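ECL CdiI (Enterobacter cloacae subsp. cloacae, PDB 4NTQ) acts as the immunity protein of a contact-dependent growth inhibition system, binding the toxic ribosomal RNase domain of CdiA. Local coordinates at residues 50-55 / 60-65; 81-86 / 90-95. All coordinates share one frame; numbering follows the deposited sequence.

Contact 1 of 2, residues 50-55 / 60-65; sequences KSLGEG and THSALA
Ser-51 and Ser-62 do most of the polar work where segment 50-55 of helix 41-58 lies nearly antiparallel (169°) to strand 61-65. The two serines trade hydrogen bonds with the opposite backbone. Ser-62 OG donates to Ser-51 O at 2.6 Å, coming from above the carbonyl plane, while the helical N-H of Gly-55 reaches the same oxygen from the other face. In return Ser-51 OG donates to Ala-63 O at 2.7 Å, again from above the carbonyl plane. Its torsion explains the reach: OG lies anti to the backbone N (chi1 179°), which swings the hydroxyl off the helix toward the strand. Asn-110 adds a second layer, its ND2 bonding Ser-51 OG and its OD1 taking the N-H of Ala-63. Near the turn, a weak bond of 3.3 Å runs from Thr-60 N to Gly-55 O.

The packing is close at Gly-55, whose CA lies 3.3 Å from Ser-62 OG and equally near His-61 O, a fit made possible by the lack of a side chain.

The apolar part is small: Leu-52 and Leu-64 cross at about a right angle, with Leu-64 CD2 4.0 Å from Leu-52 CG. Leu-52 goes on to helix 133-144, Leu-64 to strand 2-6.

Chemically, buried hydroxyls spend their protons on main-chain carbonyls, pinning helix to strand beside an apolar core of aliphatic and aromatic side chains.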
ATOM      1  N   LYS B  50     -16.093  -2.725  -5.451  1.00 29.54           N
ATOM      2  CA  LYS B  50     -16.650  -3.816  -4.647  1.00 39.17           C
ATOM      3  C   LYS B  50     -16.308  -3.631  -3.184  1.00 35.32           C
ATOM      4  O   LYS B  50     -17.174  -3.745  -2.320  1.00 38.40           O
ATOM      5  CB  LYS B  50     -16.127  -5.175  -5.119  1.00 42.93           C
ATOM      6  CG  LYS B  50     -16.722  -5.661  -6.436  1.00 56.80           C
ATOM      7  CD  LYS B  50     -16.208  -7.059  -6.782  1.00 70.55           C
ATOM      8  CE  LYS B  50     -16.829  -7.587  -8.066  1.00 74.59           C
ATOM      9  NZ  LYS B  50     -16.070  -8.751  -8.622  1.00 80.60           N
ATOM     10  N   SER B  51     -15.039  -3.319  -2.919  1.00 32.42           N
ATOM     11  CA  SER B  51     -14.542  -3.168  -1.553  1.00 30.42           C
ATOM     12  C   SER B  51     -15.217  -2.001  -0.830  1.00 28.29           C
ATOM     13  O   SER B  51     -15.512  -2.084   0.355  1.00 31.49           O
ATOM     14  CB  SER B  51     -13.026  -2.993  -1.571  1.00 31.79           C
ATOM     15  OG  SER B  51     -12.516  -2.827  -0.266  1.00 41.03           O
ATOM     16  N   LEU B  52     -15.448  -0.914  -1.562  1.00 27.14           N
ATOM     17  CA  LEU B  52     -16.122   0.252  -1.036  1.00 26.46           C
ATOM     18  C   LEU B  52     -17.600  -0.065  -0.739  1.00 34.23           C
ATOM     19  O   LEU B  52     -18.114   0.253   0.338  1.00 34.96           O
ATOM     20  CB  LEU B  52     -15.976   1.421  -2.012  1.00 30.85           C
ATOM     21  CG  LEU B  52     -14.556   2.019  -2.022  1.00 31.30           C
ATOM     22  CD1 LEU B  52     -14.345   2.932  -3.221  1.00 32.55           C
ATOM     23  CD2 LEU B  52     -14.256   2.770  -0.722  1.00 26.43           C
ATOM     24  N   GLY B  53     -18.269  -0.709  -1.688  1.00 26.79           N
ATOM     25  CA  GLY B  53     -19.608  -1.224  -1.456  1.00 28.55           C
ATOM     26  C   GLY B  53     -19.746  -2.027  -0.163  1.00 31.86           C
ATOM     27  O   GLY B  53     -20.599  -1.715   0.659  1.00 35.15           O
ATOM     28  N   GLU B  54     -18.901  -3.037   0.034  1.00 36.64           N
ATOM     29  CA  GLU B  54     -18.957  -3.852   1.255  1.00 41.29           C
ATOM     30  C   GLU B  54     -18.770  -2.993   2.495  1.00 38.37           C
ATOM     31  O   GLU B  54     -19.609  -3.006   3.392  1.00 44.50           O
ATOM     32  CB  GLU B  54     -17.891  -4.953   1.262  1.00 38.19           C
ATOM     33  CG  GLU B  54     -17.872  -5.869   0.054  1.00 63.22           C
ATOM     34  CD  GLU B  54     -16.692  -6.830   0.086  1.00 65.63           C
ATOM     35  OE1 GLU B  54     -15.957  -6.823   1.098  1.00 61.94           O
ATOM     36  OE2 GLU B  54     -16.491  -7.582  -0.893  1.00 71.22           O
ATOM     37  N   GLY B  55     -17.667  -2.247   2.542  1.00 34.42           N
ATOM     38  CA  GLY B  55     -17.348  -1.437   3.705  1.00 28.74           C
ATOM     39  C   GLY B  55     -18.390  -0.369   3.993  1.00 31.69           C
ATOM     40  O   GLY B  55     -18.849  -0.228   5.124  1.00 30.92           O
ATOM     41  N   THR B  60     -17.845  -0.975   8.223  1.00 33.20           N
ATOM     42  CA  THR B  60     -16.693  -1.636   8.831  1.00 36.97           C
ATOM     43  C   THR B  60     -15.405  -1.080   8.224  1.00 36.04           C
ATOM     44  O   THR B  60     -14.927  -0.025   8.631  1.00 34.59           O
ATOM     45  CB  THR B  60     -16.770  -3.144   8.627  1.00 38.57           C
ATOM     46  OG1 THR B  60     -17.023  -3.415   7.239  1.00 35.89           O
ATOM     47  CG2 THR B  60     -17.912  -3.725   9.472  1.00 32.66           C
ATOM     48  N   HIS B  61     -14.869  -1.761   7.216  1.00 31.50           N
ATOM     49  CA  HIS B  61     -13.689  -1.262   6.530  1.00 26.76           C
ATOM     50  C   HIS B  61     -13.694  -1.587   5.050  1.00 30.04           C
ATOM     51  O   HIS B  61     -14.406  -2.483   4.608  1.00 35.83           O
ATOM     52  CB  HIS B  61     -12.406  -1.797   7.173  1.00 30.55           C
ATOM     53  CG  HIS B  61     -12.372  -3.290   7.318  1.00 29.85           C
ATOM     54  ND1 HIS B  61     -12.678  -3.931   8.505  1.00 29.06           N
ATOM     55  CD2 HIS B  61     -12.067  -4.264   6.428  1.00 31.64           C
ATOM     56  CE1 HIS B  61     -12.560  -5.237   8.336  1.00 30.46           C
ATOM     57  NE2 HIS B  61     -12.195  -5.466   7.087  1.00 36.22           N
ATOM     58  N   SER B  62     -12.890  -0.845   4.290  1.00 26.47           N
ATOM     59  CA  SER B  62     -12.707  -1.081   2.856  1.00 29.97           C
ATOM     60  C   SER B  62     -11.228  -1.075   2.507  1.00 30.19           C
ATOM     61  O   SER B  62     -10.557  -0.040   2.602  1.00 28.59           O
ATOM     62  CB  SER B  62     -13.410   0.002   2.038  1.00 24.40           C
ATOM     63  OG  SER B  62     -14.803  -0.244   1.991  1.00 33.49           O
ATOM     64  N   ALA B  63     -10.712  -2.228   2.119  1.00 28.09           N
ATOM     65  CA  ALA B  63      -9.317  -2.300   1.734  1.00 32.52           C
ATOM     66  C   ALA B  63      -9.201  -2.058   0.250  1.00 35.86           C
ATOM     67  O   ALA B  63      -9.846  -2.769  -0.539  1.00 26.95           O
ATOM     68  CB  ALA B  63      -8.746  -3.645   2.086  1.00 32.78           C
ATOM     69  N   LEU B  64      -8.390  -1.057  -0.114  1.00 24.19           N
ATOM     70  CA  LEU B  64      -8.130  -0.700  -1.510  1.00 27.14           C
ATOM     71  C   LEU B  64      -6.722  -1.124  -1.898  1.00 32.02           C
ATOM     72  O   LEU B  64      -5.757  -0.468  -1.508  1.00 29.39           O
ATOM     73  CB  LEU B  64      -8.216   0.819  -1.707  1.00 18.60           C
ATOM     74  CG  LEU B  64      -9.474   1.532  -1.222  1.00 27.37           C
ATOM     75  CD1 LEU B  64      -9.371   3.039  -1.438  1.00 16.31           C
ATOM     76  CD2 LEU B  64     -10.688   0.991  -1.926  1.00 17.16           C
ATOM     77  N   ALA B  65      -6.601  -2.194  -2.679  1.00 22.94           N
ATOM     78  CA  ALA B  65      -5.290  -2.687  -3.094  1.00 27.53           C
ATOM     79  C   ALA B  65      -4.644  -1.740  -4.107  1.00 34.01           C
ATOM     80  O   ALA B  65      -5.303  -1.259  -5.027  1.00 30.73           O
ATOM     81  CB  ALA B  65      -5.407  -4.081  -3.691  1.00 26.72           C
TER

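Contact 2 of 2, residues 81-86 / 90-95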
ATOM      1  N   VAL B  81      -6.363   1.279   3.591  1.00 26.79           N
ATOM      2  CA  VAL B  81      -7.486   0.706   4.313  1.00 26.14           C
ATOM      3  C   VAL B  81      -8.340   1.784   4.954  1.00 27.65           C
ATOM      4  O   VAL B  81      -7.827   2.628   5.695  1.00 33.54           O
ATOM      5  CB  VAL B  81      -6.974  -0.242   5.410  1.00 36.64           C
ATOM      6  CG1 VAL B  81      -8.111  -0.700   6.292  1.00 37.74           C
ATOM      7  CG2 VAL B  81      -6.252  -1.429   4.782  1.00 31.58           C
ATOM      8  N   LEU B  82      -9.640   1.757   4.666  1.00 29.40           N
ATOM      9  CA  LEU B  82     -10.563   2.783   5.151  1.00 21.93           C
ATOM     10  C   LEU B  82     -11.386   2.207   6.292  1.00 36.73           C
ATOM     11  O   LEU B  82     -11.966   1.130   6.160  1.00 33.19           O
ATOM     12  CB  LEU B  82     -11.492   3.251   4.028  1.00 29.65           C
ATOM     13  CG  LEU B  82     -10.953   4.247   2.994  1.00 26.81           C
ATOM     14  CD1 LEU B  82      -9.661   3.792   2.334  1.00 21.61           C
ATOM     15  CD2 LEU B  82     -12.001   4.508   1.945  1.00 28.26           C
ATOM     16  N   TYR B  83     -11.421   2.905   7.422  1.00 24.89           N
ATOM     17  CA  TYR B  83     -12.224   2.453   8.539  1.00 28.08           C
ATOM     18  C   TYR B  83     -13.318   3.473   8.759  1.00 28.40           C
ATOM     19  O   TYR B  83     -13.037   4.653   8.879  1.00 48.82           O
ATOM     20  CB  TYR B  83     -11.375   2.329   9.804  1.00 27.92           C
ATOM     21  CG  TYR B  83     -10.399   1.172   9.841  1.00 27.49           C
ATOM     22  CD1 TYR B  83     -10.835  -0.120  10.138  1.00 28.81           C
ATOM     23  CD2 TYR B  83      -9.029   1.375   9.638  1.00 34.00           C
ATOM     24  CE1 TYR B  83      -9.946  -1.181  10.202  1.00 37.66           C
ATOM     25  CE2 TYR B  83      -8.110   0.303   9.701  1.00 26.31           C
ATOM     26  CZ  TYR B  83      -8.588  -0.967   9.978  1.00 42.89           C
ATOM     27  OH  TYR B  83      -7.720  -2.025  10.043  1.00 48.94           O
ATOM     28  N   PHE B  84     -14.560   3.026   8.805  1.00 29.98           N
ATOM     29  CA  PHE B  84     -15.687   3.944   8.941  1.00 31.75           C
ATOM     30  C   PHE B  84     -16.184   4.109  10.374  1.00 40.06           C
ATOM     31  O   PHE B  84     -16.528   3.127  11.032  1.00 43.92           O
ATOM     32  CB  PHE B  84     -16.827   3.489   8.048  1.00 32.14           C
ATOM     33  CG  PHE B  84     -16.428   3.340   6.618  1.00 29.66           C
ATOM     34  CD1 PHE B  84     -16.311   4.460   5.805  1.00 28.60           C
ATOM     35  CD2 PHE B  84     -16.153   2.089   6.085  1.00 28.74           C
ATOM     36  CE1 PHE B  84     -15.935   4.346   4.474  1.00 26.58           C
ATOM     37  CE2 PHE B  84     -15.762   1.955   4.746  1.00 28.63           C
ATOM     38  CZ  PHE B  84     -15.657   3.095   3.938  1.00 29.64           C
ATOM     39  N   GLU B  85     -16.195   5.351  10.860  1.00 35.80           N
ATOM     40  CA  GLU B  85     -16.802   5.673  12.152  1.00 41.11           C
ATOM     41  C   GLU B  85     -17.636   6.930  12.037  1.00 48.66           C
ATOM     42  O   GLU B  85     -17.093   8.044  11.965  1.00 46.59           O
ATOM     43  CB  GLU B  85     -15.744   5.855  13.230  1.00 42.66           C
ATOM     44  CG  GLU B  85     -15.092   4.561  13.633  1.00 52.90           C
ATOM     45  CD  GLU B  85     -14.070   4.749  14.729  1.00 54.95           C
ATOM     46  OE1 GLU B  85     -14.313   5.556  15.666  1.00 62.21           O
ATOM     47  OE2 GLU B  85     -13.024   4.084  14.645  1.00 46.31           O
ATOM     48  N   ASP B  86     -18.951   6.732  12.024  1.00 51.14           N
ATOM     49  CA  ASP B  86     -19.907   7.800  11.762  1.00 56.98           C
ATOM     50  C   ASP B  86     -19.645   8.533  10.430  1.00 49.40           C
ATOM     51  O   ASP B  86     -19.694   7.893   9.378  1.00 47.63           O
ATOM     52  CB  ASP B  86     -20.002   8.725  12.968  1.00 63.37           C
ATOM     53  CG  ASP B  86     -20.336   7.965  14.243  1.00 82.15           C
ATOM     54  OD1 ASP B  86     -19.865   8.371  15.331  1.00 91.34           O
ATOM     55  OD2 ASP B  86     -21.053   6.947  14.142  1.00 81.26           O
ATOM     56  N   TYR B  90     -11.140   6.888   8.771  1.00 34.67           N
ATOM     57  CA  TYR B  90      -9.699   6.798   9.013  1.00 31.14           C
ATOM     58  C   TYR B  90      -9.081   5.950   7.926  1.00 33.80           C
ATOM     59  O   TYR B  90      -9.699   5.003   7.440  1.00 34.75           O
ATOM     60  CB  TYR B  90      -9.378   6.226  10.403  1.00 30.70           C
ATOM     61  CG  TYR B  90      -9.976   7.055  11.516  1.00 34.58           C
ATOM     62  CD1 TYR B  90      -9.337   8.206  11.981  1.00 30.09           C
ATOM     63  CD2 TYR B  90     -11.207   6.715  12.073  1.00 35.43           C
ATOM     64  CE1 TYR B  90      -9.911   8.991  12.984  1.00 32.73           C
ATOM     65  CE2 TYR B  90     -11.786   7.487  13.076  1.00 37.19           C
ATOM     66  CZ  TYR B  90     -11.137   8.623  13.522  1.00 35.04           C
ATOM     67  OH  TYR B  90     -11.716   9.379  14.508  1.00 49.63           O
ATOM     68  N   VAL B  91      -7.863   6.313   7.539  1.00 25.33           N
ATOM     69  CA  VAL B  91      -7.180   5.654   6.454  1.00 21.03           C
ATOM     70  C   VAL B  91      -5.777   5.294   6.893  1.00 28.80           C
ATOM     71  O   VAL B  91      -5.031   6.130   7.428  1.00 22.70           O
ATOM     72  CB  VAL B  91      -7.075   6.561   5.197  1.00 33.11           C
ATOM     73  CG1 VAL B  91      -6.555   5.754   4.009  1.00 30.82           C
ATOM     74  CG2 VAL B  91      -8.412   7.200   4.861  1.00 20.40           C
ATOM     75  N   GLN B  92      -5.414   4.043   6.644  1.00 21.54           N
ATOM     76  CA  GLN B  92      -4.112   3.536   7.023  1.00 23.63           C
ATOM     77  C   GLN B  92      -3.522   2.890   5.791  1.00 27.47           C
ATOM     78  O   GLN B  92      -4.237   2.629   4.822  1.00 24.74           O
ATOM     79  CB  GLN B  92      -4.240   2.524   8.164  1.00 22.60           C
ATOM     80  CG  GLN B  92      -4.655   3.173   9.463  1.00 23.74           C
ATOM     81  CD  GLN B  92      -4.644   2.227  10.651  1.00 29.88           C
ATOM     82  OE1 GLN B  92      -4.085   1.131  10.599  1.00 36.41           O
ATOM     83  NE2 GLN B  92      -5.274   2.652  11.737  1.00 33.69           N
ATOM     84  N   ASN B  93      -2.219   2.636   5.827  1.00 24.48           N
ATOM     85  CA  ASN B  93      -1.507   2.110   4.681  1.00 23.61           C
ATOM     86  C   ASN B  93      -0.847   0.851   5.176  1.00 28.90           C
ATOM     87  O   ASN B  93       0.095   0.907   5.967  1.00 37.09           O
ATOM     88  CB  ASN B  93      -0.476   3.152   4.201  1.00 25.43           C
ATOM     89  CG  ASN B  93       0.432   2.642   3.077  1.00 29.97           C
ATOM     90  OD1 ASN B  93       1.607   3.028   3.006  1.00 29.14           O
ATOM     91  ND2 ASN B  93      -0.107   1.787   2.189  1.00 24.10           N
ATOM     92  N   ASN B  94      -1.381  -0.292   4.762  1.00 32.45           N
ATOM     93  CA  ASN B  94      -0.968  -1.569   5.343  1.00 30.13           C
ATOM     94  C   ASN B  94      -0.494  -2.495   4.272  1.00 35.06           C
ATOM     95  O   ASN B  94      -1.072  -2.538   3.184  1.00 46.94           O
ATOM     96  CB  ASN B  94      -2.120  -2.218   6.137  1.00 27.07           C
ATOM     97  CG  ASN B  94      -2.584  -1.352   7.296  1.00 38.77           C
ATOM     98  OD1 ASN B  94      -1.849  -0.474   7.763  1.00 44.77           O
ATOM     99  ND2 ASN B  94      -3.802  -1.589   7.769  1.00 52.10           N
ATOM    100  N   VAL B  95       0.580  -3.216   4.565  1.00 37.46           N
ATOM    101  CA  VAL B  95       1.056  -4.263   3.678  1.00 39.57           C
ATOM    102  C   VAL B  95       0.458  -5.578   4.130  1.00 48.65           C
ATOM    103  O   VAL B  95       0.601  -5.955   5.298  1.00 59.72           O
ATOM    104  CB  VAL B  95       2.574  -4.399   3.735  1.00 40.23           C
ATOM    105  CG1 VAL B  95       3.019  -5.592   2.931  1.00 33.00           C
ATOM    106  CG2 VAL B  95       3.229  -3.147   3.229  1.00 49.91           C
TER
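Tyr-83 and Tyr-90 are a hydrogen-bonded pair across the antiparallel hairpin formed by strands 76-85 and 88-97. Tyr-83 N donates to Tyr-90 O at 2.7 Å, and Tyr-90 N returns a bond to Tyr-83 O that is more bent, 148° at the hydrogen. Two residues along, Val-81 N gives a nearly straight bond (172°) to Gln-92 O, and Gln-92 N answers to Val-81 O at 3.0 Å. Between these rings of bonds lies the non-hydrogen-bonded pair Leu-82 and Val-91, where CA-H groups close on carbonyls: Val-91 CA is 3.2 Å from Val-81 O.

Side chains then sort onto two faces. Leu-82 and Val-91 run alongside each other, with CD1 of Leu-82 4.0 Å from CG1 of Val-91. The other face carries Val-81, Tyr-83, Tyr-90 and Gln-92. There Gln-92 stretches out straight (chi2 -174°), bringing Gln-92 CD to 4.1 Å from Tyr-83 CE2. Toward the hairpin turn the Glu-85 carboxylate meets the Tyr-90 ring obliquely, Glu-85 CD 3.9 Å from Tyr-90 CE2 and the two planes turned well away from parallel.

The second shell fixes the polar ends: Glu-114 O takes the Tyr-83 hydroxyl, Thr-117 O and Glu-128 hold Gln-92 NE2, and Arg-116 serves both Glu-85, in a salt bridge, and the Tyr-90 ring, as a cation-pi partner. At the far end, Asn-93 OD1 bonds Arg-222 of the CdiA chain.

The chemistry thus divides the work: Leu-82 and Phe-84 turn apolar side chains to the helices, while Tyr-83, Glu-85, Tyr-90 and Gln-92 carry polar or aromatic groups held largely by residues 114-117, with Arg-116 probably offsetting the Glu-85 charge.

Contacts 1 and 2 follow in series along the chain, with their centres about 10 Å apart, and both build on one antiparallel sheet ordered 61-65, 76-85, 88-97, 129-132. Contact 1 ties helix 41-58 to the edge strand; contact 2 joins the two central strands. Strand 76-85 is the go-between: Leu-82 O lies 2.9 Å from Ser-62 N, a probable hydrogen bond, and the Phe-84 ring packs on Gly-55. The helix-facing side thus runs from strand 61-65 onto strand 76-85. Strand 88-97 lies on the far side of 76-85 from contact 1 and carries residues that touch CdiA, among them Asn-93 and Val-95, whereas no toxin residue touches the segments of contact 1.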